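Local coordinates for mannitol dehydrogenase (Pseudomonas fluorescens, PDB 1LJ8), which binds NAD and probably catalyses the NAD-dependent oxidation of mannitol to fructose as a long-chain dehydrogenase, at residues G134-D139 against V186-N191; T164-I169 against R200-A205; I29-I32 against F37-A40. All coordinates share one frame; numbering follows the deposited sequence.

Contact 1 of 3, residues G134-D139 against V186-N191. With NAD (nicotinamide-adenine-dinucleotide), chain B.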
loop_
_atom_site.group_PDB
_atom_site.type_symbol
_atom_site.label_atom_id
_atom_site.label_comp_id
_atom_site.label_asym_id
_atom_site.label_seq_id
_atom_site.Cartn_x
_atom_site.Cartn_y
_atom_site.Cartn_z
ATOM N N GLY A 134 3.320 -5.527 -4.791
ATOM C CA GLY A 134 3.995 -6.390 -5.748
ATOM C C GLY A 134 4.718 -5.612 -6.850
ATOM O O GLY A 134 5.262 -6.249 -7.770
ATOM N N GLY A 135 4.766 -4.273 -6.773
ATOM C CA GLY A 135 5.421 -3.514 -7.853
ATOM C C GLY A 135 6.947 -3.534 -7.903
ATOM O O GLY A 135 7.543 -3.053 -8.864
ATOM N N TYR A 136 7.600 -4.132 -6.907
ATOM C CA TYR A 136 9.062 -4.085 -6.851
ATOM C C TYR A 136 9.804 -5.253 -7.500
ATOM O O TYR A 136 11.038 -5.231 -7.617
ATOM C CB TYR A 136 9.511 -3.911 -5.395
ATOM C CG TYR A 136 8.995 -2.607 -4.782
ATOM C CD1 TYR A 136 7.656 -2.466 -4.391
ATOM C CD2 TYR A 136 9.841 -1.505 -4.687
ATOM C CE1 TYR A 136 7.179 -1.238 -3.915
ATOM C CE2 TYR A 136 9.383 -0.237 -4.217
ATOM C CZ TYR A 136 8.048 -0.126 -3.835
ATOM O OH TYR A 136 7.596 1.095 -3.387
ATOM N N CYS A 137 9.041 -6.267 -7.873
ATOM C CA CYS A 137 9.577 -7.403 -8.588
ATOM C C CYS A 137 10.712 -8.155 -7.918
ATOM O O CYS A 137 11.671 -8.543 -8.608
ATOM C CB CYS A 137 10.035 -6.945 -9.983
ATOM S SG CYS A 137 8.684 -6.119 -10.913
ATOM N N ILE A 138 10.660 -8.314 -6.595
ATOM C CA ILE A 138 11.686 -9.126 -5.921
ATOM C C ILE A 138 10.933 -10.368 -5.453
ATOM O O ILE A 138 9.851 -10.249 -4.851
ATOM C CB ILE A 138 12.287 -8.453 -4.652
ATOM C CG1 ILE A 138 13.119 -7.231 -5.045
ATOM C CG2 ILE A 138 13.140 -9.516 -3.844
ATOM C CD1 ILE A 138 14.380 -7.568 -5.733
ATOM N N ASP A 139 11.474 -11.552 -5.736
ATOM C CA ASP A 139 10.862 -12.827 -5.308
ATOM C C ASP A 139 11.302 -13.018 -3.839
ATOM O O ASP A 139 12.493 -13.223 -3.571
ATOM C CB ASP A 139 11.410 -13.958 -6.190
ATOM C CG ASP A 139 10.847 -15.346 -5.845
ATOM O OD1 ASP A 139 10.359 -15.585 -4.715
ATOM O OD2 ASP A 139 10.923 -16.220 -6.743
ATOM N N VAL A 186 14.974 8.266 -3.884
ATOM C CA VAL A 186 13.807 7.447 -4.249
ATOM C C VAL A 186 13.193 7.050 -2.899
ATOM O O VAL A 186 13.819 6.363 -2.073
ATOM C CB VAL A 186 14.153 6.201 -5.048
ATOM C CG1 VAL A 186 12.823 5.495 -5.474
ATOM C CG2 VAL A 186 14.866 6.607 -6.340
HETATM N N MSE A 187 11.961 7.509 -2.701
HETATM C CA MSE A 187 11.253 7.357 -1.428
HETATM C C MSE A 187 10.041 6.447 -1.508
HETATM O O MSE A 187 8.959 6.893 -1.874
HETATM C CB MSE A 187 10.854 8.790 -0.965
HETATM C CG MSE A 187 10.376 8.880 0.485
HETATM SE SE MSE A 187 9.803 10.678 0.981
HETATM C CE MSE A 187 8.079 10.813 0.045
ATOM N N SER A 188 10.192 5.185 -1.096
ATOM C CA SER A 188 9.071 4.228 -1.151
ATOM C C SER A 188 8.073 4.499 -0.026
ATOM O O SER A 188 8.468 4.677 1.123
ATOM C CB SER A 188 9.576 2.785 -0.947
ATOM O OG SER A 188 8.440 1.906 -0.936
ATOM N N CYS A 189 6.796 4.517 -0.373
ATOM C CA CYS A 189 5.737 4.690 0.631
ATOM C C CYS A 189 4.801 3.483 0.533
ATOM O O CYS A 189 3.599 3.581 0.822
ATOM C CB CYS A 189 4.958 5.996 0.384
ATOM S SG CYS A 189 6.016 7.432 0.592
ATOM N N ASP A 190 5.345 2.335 0.125
ATOM C CA ASP A 190 4.542 1.109 0.068
ATOM C C ASP A 190 4.717 0.222 1.305
ATOM O O ASP A 190 5.692 0.349 2.045
ATOM C CB ASP A 190 4.895 0.292 -1.197
ATOM C CG ASP A 190 4.319 0.932 -2.477
ATOM O OD1 ASP A 190 3.060 0.983 -2.557
ATOM O OD2 ASP A 190 5.119 1.342 -3.394
ATOM N N ASN A 191 3.772 -0.693 1.486
ATOM C CA ASN A 191 3.774 -1.593 2.632
ATOM C C ASN A 191 4.702 -2.786 2.450
ATOM O O ASN A 191 4.228 -3.882 2.150
ATOM C CB ASN A 191 2.354 -2.117 2.839
ATOM C CG ASN A 191 1.410 -1.067 3.371
ATOM O OD1 ASN A 191 1.812 -0.144 4.103
ATOM N ND2 ASN A 191 0.122 -1.258 3.096
HETATM P PA NAD B . -4.925 2.727 -5.355
HETATM O O1A NAD B . -5.514 1.557 -5.954
HETATM O O2A NAD B . -5.699 3.964 -5.050
HETATM O O5B NAD B . -3.696 3.237 -6.237
HETATM C C5B NAD B . -2.626 2.308 -6.593
HETATM C C4B NAD B . -1.787 3.195 -7.535
HETATM O O4B NAD B . -0.609 2.383 -7.943
HETATM C C3B NAD B . -2.441 3.542 -8.919
HETATM O O3B NAD B . -1.980 4.862 -9.261
HETATM C C2B NAD B . -1.896 2.444 -9.845
HETATM O O2B NAD B . -1.930 2.806 -11.220
HETATM C C1B NAD B . -0.463 2.347 -9.358
HETATM N N9A NAD B . 0.218 1.135 -9.686
HETATM C C8A NAD B . -0.154 -0.188 -9.553
HETATM N N7A NAD B . 0.788 -1.017 -9.940
HETATM C C5A NAD B . 1.822 -0.187 -10.346
HETATM C C6A NAD B . 3.087 -0.528 -10.839
HETATM N N6A NAD B . 3.555 -1.766 -11.002
HETATM N N1A NAD B . 3.942 0.506 -11.193
HETATM C C2A NAD B . 3.564 1.841 -11.055
HETATM N N3A NAD B . 2.322 2.203 -10.547
HETATM C C4A NAD B . 1.486 1.134 -10.210
HETATM O O3 NAD B . -4.209 2.211 -4.036
HETATM P PN NAD B . -3.830 2.963 -2.666
HETATM O O1N NAD B . -4.916 2.769 -1.701
HETATM O O2N NAD B . -3.461 4.338 -3.013
HETATM O O5D NAD B . -2.613 2.110 -2.138
HETATM C C5D NAD B . -1.411 2.150 -2.896
HETATM C C4D NAD B . -0.368 1.622 -2.011
HETATM O O4D NAD B . -0.028 2.493 -0.913
HETATM C C3D NAD B . -0.582 0.205 -1.367
HETATM O O3D NAD B . -0.374 -0.852 -2.296
HETATM C C2D NAD B . 0.336 0.229 -0.160
HETATM O O2D NAD B . 1.643 -0.219 -0.493
HETATM C C1D NAD B . 0.318 1.718 0.268
HETATM N N1N NAD B . -0.598 2.021 1.385
HETATM C C2N NAD B . -2.000 2.090 1.287
HETATM C C3N NAD B . -2.715 2.290 2.439
HETATM C C7N NAD B . -4.253 2.331 2.352
HETATM O O7N NAD B . -4.876 2.306 3.424
HETATM N N7N NAD B . -4.875 2.313 1.193
HETATM C C4N NAD B . -2.041 2.409 3.749
HETATM C C5N NAD B . -0.614 2.366 3.788
HETATM C C6N NAD B . 0.144 2.167 2.599
#
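Tyr136 reaches Ser188 and Asp190 through its phenol oxygen, which donates one hydrogen bond and accepts another. It gives its proton to Asp190 OD2 in a very short bond, 2.5 Å from Tyr136 OH to Asp190 OD2, and receives one from Ser188 OG, 2.7 Å from Tyr136 OH. The carboxyl carbon of Asp190 lies in the plane of the phenol ring at its edge, while the carboxylate itself is turned 80° from the ring. Ser188 OG also accepts from Asp190 N at 3.3 Å, forming an ST turn that closes a loop of bonds back to Asp190.

Cofactor binding uses the other carboxylate oxygen. Asp190 OD1 accepts from the nicotinamide-ribose hydroxyl, 2.8 Å from NAD O2D, and Asn191 N donates to that same O2D at 2.9 Å. The backbone amides of Ile131 and Thr132 also donate to the carboxylate, at OD2 and OD1.

With two donors at each oxygen, the buried carboxylate is probably stabilised as an anion and its rotation fixed. Tyr136 and Ser188 thus form a second shell behind the aspartate that holds the NAD ribose.

Contact 2 of 3, residues T164-I169 against R200-A205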
loop_
_atom_site.group_PDB
_atom_site.type_symbol
_atom_site.label_atom_id
_atom_site.label_comp_id
_atom_site.label_asym_id
_atom_site.label_seq_id
_atom_site.Cartn_x
_atom_site.Cartn_y
_atom_site.Cartn_z
ATOM N N THR A 164 8.095 0.644 -17.124
ATOM C CA THR A 164 8.060 0.397 -15.672
ATOM C C THR A 164 8.754 1.449 -14.857
ATOM O O THR A 164 9.539 2.245 -15.351
ATOM C CB THR A 164 8.720 -0.944 -15.270
ATOM O OG1 THR A 164 10.159 -0.828 -15.353
ATOM C CG2 THR A 164 8.239 -2.060 -16.204
ATOM N N VAL A 165 8.496 1.402 -13.550
ATOM C CA VAL A 165 9.134 2.355 -12.690
ATOM C C VAL A 165 10.673 2.265 -12.804
ATOM O O VAL A 165 11.384 3.284 -12.762
ATOM C CB VAL A 165 8.613 2.129 -11.215
ATOM C CG1 VAL A 165 8.903 0.705 -10.783
ATOM C CG2 VAL A 165 9.263 3.087 -10.278
ATOM N N PHE A 166 11.204 1.052 -12.920
ATOM C CA PHE A 166 12.660 0.927 -13.011
ATOM C C PHE A 166 13.210 1.545 -14.278
ATOM O O PHE A 166 14.237 2.206 -14.229
ATOM C CB PHE A 166 13.061 -0.540 -12.945
ATOM C CG PHE A 166 12.539 -1.230 -11.723
ATOM C CD1 PHE A 166 11.483 -2.111 -11.817
ATOM C CD2 PHE A 166 13.064 -0.916 -10.473
ATOM C CE1 PHE A 166 10.926 -2.690 -10.656
ATOM C CE2 PHE A 166 12.526 -1.475 -9.306
ATOM C CZ PHE A 166 11.448 -2.365 -9.403
ATOM N N GLY A 167 12.537 1.309 -15.401
ATOM C CA GLY A 167 12.989 1.866 -16.679
ATOM C C GLY A 167 12.927 3.375 -16.654
ATOM O O GLY A 167 13.856 4.048 -17.118
ATOM N N PHE A 168 11.848 3.933 -16.110
ATOM C CA PHE A 168 11.749 5.388 -16.037
ATOM C C PHE A 168 12.777 5.996 -15.113
ATOM O O PHE A 168 13.391 7.028 -15.436
ATOM C CB PHE A 168 10.329 5.836 -15.631
ATOM C CG PHE A 168 9.411 5.951 -16.802
ATOM C CD1 PHE A 168 8.423 4.993 -17.035
ATOM C CD2 PHE A 168 9.599 6.994 -17.739
ATOM C CE1 PHE A 168 7.620 5.057 -18.188
ATOM C CE2 PHE A 168 8.785 7.048 -18.902
ATOM C CZ PHE A 168 7.810 6.071 -19.099
ATOM N N ILE A 169 12.945 5.411 -13.918
ATOM C CA ILE A 169 13.956 5.980 -13.028
ATOM C C ILE A 169 15.365 5.893 -13.643
ATOM O O ILE A 169 16.118 6.852 -13.562
ATOM C CB ILE A 169 13.937 5.273 -11.647
ATOM C CG1 ILE A 169 12.702 5.796 -10.894
ATOM C CG2 ILE A 169 15.234 5.549 -10.852
ATOM C CD1 ILE A 169 12.368 4.976 -9.634
ATOM N N ARG A 200 15.946 -0.165 -3.150
ATOM C CA ARG A 200 17.369 -0.165 -3.487
ATOM C C ARG A 200 17.788 -1.463 -4.171
ATOM O O ARG A 200 18.426 -1.421 -5.236
ATOM C CB ARG A 200 18.216 0.018 -2.224
ATOM C CG ARG A 200 19.731 0.042 -2.497
ATOM C CD ARG A 200 20.430 0.390 -1.186
ATOM N NE ARG A 200 21.880 0.288 -1.257
ATOM C CZ ARG A 200 22.555 -0.856 -1.150
ATOM N NH1 ARG A 200 21.922 -2.017 -0.959
ATOM N NH2 ARG A 200 23.877 -0.837 -1.256
ATOM N N LYS A 201 17.420 -2.616 -3.595
ATOM C CA LYS A 201 17.816 -3.897 -4.173
ATOM C C LYS A 201 17.293 -4.093 -5.588
ATOM O O LYS A 201 18.022 -4.562 -6.489
ATOM C CB LYS A 201 17.328 -5.059 -3.304
ATOM C CG LYS A 201 17.905 -6.399 -3.724
ATOM C CD LYS A 201 17.262 -7.477 -2.846
ATOM C CE LYS A 201 18.027 -8.794 -2.908
ATOM N NZ LYS A 201 17.221 -9.835 -2.217
ATOM N N ALA A 202 16.029 -3.721 -5.782
ATOM C CA ALA A 202 15.410 -3.854 -7.074
ATOM C C ALA A 202 16.026 -2.926 -8.116
ATOM O O ALA A 202 16.356 -3.386 -9.232
ATOM C CB ALA A 202 13.908 -3.585 -6.942
ATOM N N LEU A 203 16.154 -1.630 -7.782
ATOM C CA LEU A 203 16.718 -0.684 -8.753
ATOM C C LEU A 203 18.146 -1.053 -9.108
ATOM O O LEU A 203 18.514 -1.028 -10.292
ATOM C CB LEU A 203 16.638 0.748 -8.249
ATOM C CG LEU A 203 17.085 1.796 -9.279
ATOM C CD1 LEU A 203 16.260 1.757 -10.584
ATOM C CD2 LEU A 203 16.985 3.151 -8.596
ATOM N N LEU A 204 18.941 -1.450 -8.111
ATOM C CA LEU A 204 20.326 -1.835 -8.397
ATOM C C LEU A 204 20.393 -3.082 -9.244
ATOM O O LEU A 204 21.218 -3.152 -10.177
ATOM C CB LEU A 204 21.127 -2.053 -7.096
ATOM C CG LEU A 204 21.408 -0.776 -6.293
ATOM C CD1 LEU A 204 22.261 -1.176 -5.048
ATOM C CD2 LEU A 204 22.166 0.268 -7.135
ATOM N N ALA A 205 19.548 -4.070 -8.959
ATOM C CA ALA A 205 19.552 -5.313 -9.745
ATOM C C ALA A 205 19.189 -5.003 -11.198
ATOM O O ALA A 205 19.797 -5.520 -12.161
ATOM C CB ALA A 205 18.577 -6.290 -9.188
#
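Phe166 meets Ala202 and Leu203 through the CD2, CE2 and CZ atoms of its ring, at the point where helix 165-178 crosses helix 195-210. Its CB leaves the backbone along the flank of the interface rather than straight across it. The first torsion (chi1 -56°) puts CG anti to the carbonyl carbon, and from there the ring swings toward the second helix. CD2 comes first, 4.0 Å from Leu203 CA and close to the methyl CD1 of the same leucine. CE2 comes closest, 3.5 Å from Ala202 CB, and CZ at the tip touches the same methyl at 3.7 Å. Ala202 comes at the ring obliquely, and its small side chain lets the phenyl group rest almost on the backbone of helix 195-210. Back on its own helix, Val165 CG1 lies over one face of the ring near the rim. The tip also meets the turn at Gly134-Cys137, with Phe166 CZ 3.4 Å from Tyr136 O.

One turn further on, Ile169 continues the apolar seam: its CG2 packs on Leu203 CD2 at 3.7 Å, the two branched side chains crossing at a slant. Thr164 caps the start of the first helix, its OG1 accepting from Gly167 N.

The short helical segments approach to 10.2 Å between axes and cross at -67°. In the chain, strand 185-188 at the edge of the large sheet lies between the two helices. Beyond the pair, Phe168 packs against helix 112-119 and Leu204 against helix 212-221, while Phe145 meets the Phe166 ring edge-to-face.

Contact 3 of 3, residues I29-I32 against F37-A40. With NAD (nicotinamide-adenine-dinucleotide), chain B.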
loop_
_atom_site.group_PDB
_atom_site.type_symbol
_atom_site.label_atom_id
_atom_site.label_comp_id
_atom_site.label_asym_id
_atom_site.label_seq_id
_atom_site.Cartn_x
_atom_site.Cartn_y
_atom_site.Cartn_z
ATOM N N ILE A 29 8.755 17.216 -5.948
ATOM C CA ILE A 29 8.560 15.770 -5.826
ATOM C C ILE A 29 7.807 15.242 -7.035
ATOM O O ILE A 29 6.839 15.886 -7.474
ATOM C CB ILE A 29 7.695 15.465 -4.566
ATOM C CG1 ILE A 29 8.433 15.954 -3.306
ATOM C CG2 ILE A 29 7.302 13.964 -4.497
ATOM C CD1 ILE A 29 7.475 16.036 -2.059
ATOM N N ALA A 30 8.266 14.109 -7.586
ATOM C CA ALA A 30 7.521 13.424 -8.645
ATOM C C ALA A 30 7.024 12.132 -7.962
ATOM O O ALA A 30 7.836 11.304 -7.480
ATOM C CB ALA A 30 8.399 13.076 -9.848
ATOM N N HIS A 31 5.700 11.966 -7.921
ATOM C CA HIS A 31 5.141 10.782 -7.271
ATOM C C HIS A 31 4.574 9.762 -8.221
ATOM O O HIS A 31 3.621 10.057 -8.951
ATOM C CB HIS A 31 4.005 11.137 -6.317
ATOM C CG HIS A 31 3.537 9.946 -5.547
ATOM N ND1 HIS A 31 4.272 9.420 -4.505
ATOM C CD2 HIS A 31 2.518 9.074 -5.776
ATOM C CE1 HIS A 31 3.722 8.276 -4.119
ATOM N NE2 HIS A 31 2.660 8.040 -4.879
ATOM N N ILE A 32 5.134 8.556 -8.195
ATOM C CA ILE A 32 4.635 7.514 -9.084
ATOM C C ILE A 32 3.561 6.675 -8.381
ATOM O O ILE A 32 3.812 6.028 -7.338
ATOM C CB ILE A 32 5.768 6.600 -9.566
ATOM C CG1 ILE A 32 6.868 7.465 -10.219
ATOM C CG2 ILE A 32 5.192 5.557 -10.595
ATOM C CD1 ILE A 32 8.092 6.624 -10.709
ATOM N N PHE A 37 -3.859 6.493 -1.138
ATOM C CA PHE A 37 -2.900 6.660 -0.042
ATOM C C PHE A 37 -1.925 7.803 -0.210
ATOM O O PHE A 37 -1.665 8.560 0.725
ATOM C CB PHE A 37 -2.113 5.355 0.206
ATOM C CG PHE A 37 -1.237 5.429 1.417
ATOM C CD1 PHE A 37 -1.792 5.646 2.694
ATOM C CD2 PHE A 37 0.130 5.350 1.285
ATOM C CE1 PHE A 37 -0.938 5.784 3.825
ATOM C CE2 PHE A 37 0.995 5.480 2.381
ATOM C CZ PHE A 37 0.462 5.701 3.661
ATOM N N HIS A 38 -1.389 7.961 -1.409
ATOM C CA HIS A 38 -0.466 9.074 -1.611
ATOM C C HIS A 38 -1.133 10.391 -1.245
ATOM O O HIS A 38 -0.547 11.256 -0.594
ATOM C CB HIS A 38 -0.043 9.180 -3.101
ATOM C CG HIS A 38 0.638 10.474 -3.414
ATOM N ND1 HIS A 38 1.898 10.774 -2.929
ATOM C CD2 HIS A 38 0.209 11.574 -4.083
ATOM C CE1 HIS A 38 2.209 12.012 -3.285
ATOM N NE2 HIS A 38 1.203 12.520 -3.982
ATOM N N ARG A 39 -2.380 10.539 -1.673
ATOM C CA ARG A 39 -3.095 11.779 -1.440
ATOM C C ARG A 39 -3.469 12.016 0.017
ATOM O O ARG A 39 -3.481 13.174 0.477
ATOM C CB ARG A 39 -4.384 11.800 -2.310
ATOM C CG ARG A 39 -4.021 11.729 -3.831
ATOM C CD ARG A 39 -5.256 12.112 -4.656
ATOM N NE ARG A 39 -6.319 11.112 -4.465
ATOM C CZ ARG A 39 -7.624 11.382 -4.582
ATOM N NH1 ARG A 39 -8.016 12.624 -4.892
ATOM N NH2 ARG A 39 -8.537 10.409 -4.374
ATOM N N ALA A 40 -3.793 10.945 0.728
ATOM C CA ALA A 40 -4.202 11.077 2.145
ATOM C C ALA A 40 -3.023 11.176 3.094
ATOM O O ALA A 40 -3.210 11.533 4.281
ATOM C CB ALA A 40 -5.040 9.839 2.552
HETATM P PA NAD B . -4.925 2.727 -5.355
HETATM O O1A NAD B . -5.514 1.557 -5.954
HETATM O O2A NAD B . -5.699 3.964 -5.050
HETATM O O5B NAD B . -3.696 3.237 -6.237
HETATM C C5B NAD B . -2.626 2.308 -6.593
HETATM C C4B NAD B . -1.787 3.195 -7.535
HETATM O O4B NAD B . -0.609 2.383 -7.943
HETATM C C3B NAD B . -2.441 3.542 -8.919
HETATM O O3B NAD B . -1.980 4.862 -9.261
HETATM C C2B NAD B . -1.896 2.444 -9.845
HETATM O O2B NAD B . -1.930 2.806 -11.220
HETATM C C1B NAD B . -0.463 2.347 -9.358
HETATM N N9A NAD B . 0.218 1.135 -9.686
HETATM C C8A NAD B . -0.154 -0.188 -9.553
HETATM N N7A NAD B . 0.788 -1.017 -9.940
HETATM C C5A NAD B . 1.822 -0.187 -10.346
HETATM C C6A NAD B . 3.087 -0.528 -10.839
HETATM N N6A NAD B . 3.555 -1.766 -11.002
HETATM N N1A NAD B . 3.942 0.506 -11.193
HETATM C C2A NAD B . 3.564 1.841 -11.055
HETATM N N3A NAD B . 2.322 2.203 -10.547
HETATM C C4A NAD B . 1.486 1.134 -10.210
HETATM O O3 NAD B . -4.209 2.211 -4.036
HETATM P PN NAD B . -3.830 2.963 -2.666
HETATM O O1N NAD B . -4.916 2.769 -1.701
HETATM O O2N NAD B . -3.461 4.338 -3.013
HETATM O O5D NAD B . -2.613 2.110 -2.138
HETATM C C5D NAD B . -1.411 2.150 -2.896
HETATM C C4D NAD B . -0.368 1.622 -2.011
HETATM O O4D NAD B . -0.028 2.493 -0.913
HETATM C C3D NAD B . -0.582 0.205 -1.367
HETATM O O3D NAD B . -0.374 -0.852 -2.296
HETATM C C2D NAD B . 0.336 0.229 -0.160
HETATM O O2D NAD B . 1.643 -0.219 -0.493
HETATM C C1D NAD B . 0.318 1.718 0.268
HETATM N N1N NAD B . -0.598 2.021 1.385
HETATM C C2N NAD B . -2.000 2.090 1.287
HETATM C C3N NAD B . -2.715 2.290 2.439
HETATM C C7N NAD B . -4.253 2.331 2.352
HETATM O O7N NAD B . -4.876 2.306 3.424
HETATM N N7N NAD B . -4.875 2.313 1.193
HETATM C C4N NAD B . -2.041 2.409 3.749
HETATM C C5N NAD B . -0.614 2.366 3.788
HETATM C C6N NAD B . 0.144 2.167 2.599
#
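His31 and His38 lay their imidazole rings face to face, centroids 3.6 Å apart and planes 17° from parallel. The side chains run past each other in opposite directions, which brings His38 ND1 over the centre of the His31 ring, 3.1 Å above its plane. His31 CB adds a CH-pi contact to the His38 ring. The nitrogens do not bond to each other; their polar partners lie outside the stack. Ser128 OG bonds His31 ND1, Thr130 OG1 bonds His31 NE2, and Gln42 OE1 bonds His38 ND1.

Next to His38, Phe37 binds the cofactor. With chi1 at -173° the side chain extends away from the backbone N and lays its ring over the nicotinamide, NAD C5N 3.4 Å above the Phe37 ring plane. Its own amide donates to the pyrophosphate, 2.9 Å from Phe37 N to NAD O2N. An alanine here would remove the ring, and the nicotinamide would probably lose its stacking partner and be freer to tilt.

The histidine stack ties strand 27-32 to the start of helix 36-40, across the glycine-rich turn of the Rossmann fold. There Gly36 N also bonds NAD, and the helix dipole would probably favour the pyrophosphate's negative charge.

All three contacts are buried within the Rossmann domain, yet their chemistry differs with whether they touch the cofactor. Contacts 1 and 3 each use one strand of the seven-stranded sheet, 185-188 and 27-32, and both reach the nicotinamide half of NAD, the first through a polar hydrogen-bond network, the other through the Phe37 ring and amide, beside a histidine stack that does not itself touch NAD. They meet where Cys189 O lies 3.6 Å from Phe37 CE2. Contact 2, its centre about 18 Å from the centre of the chain, is apolar throughout and joins two helices that flank in sequence the strand used by contact 1. It touches contact 3 lightly, Val165 CG2 lying 3.8 Å from Ile32 CD1.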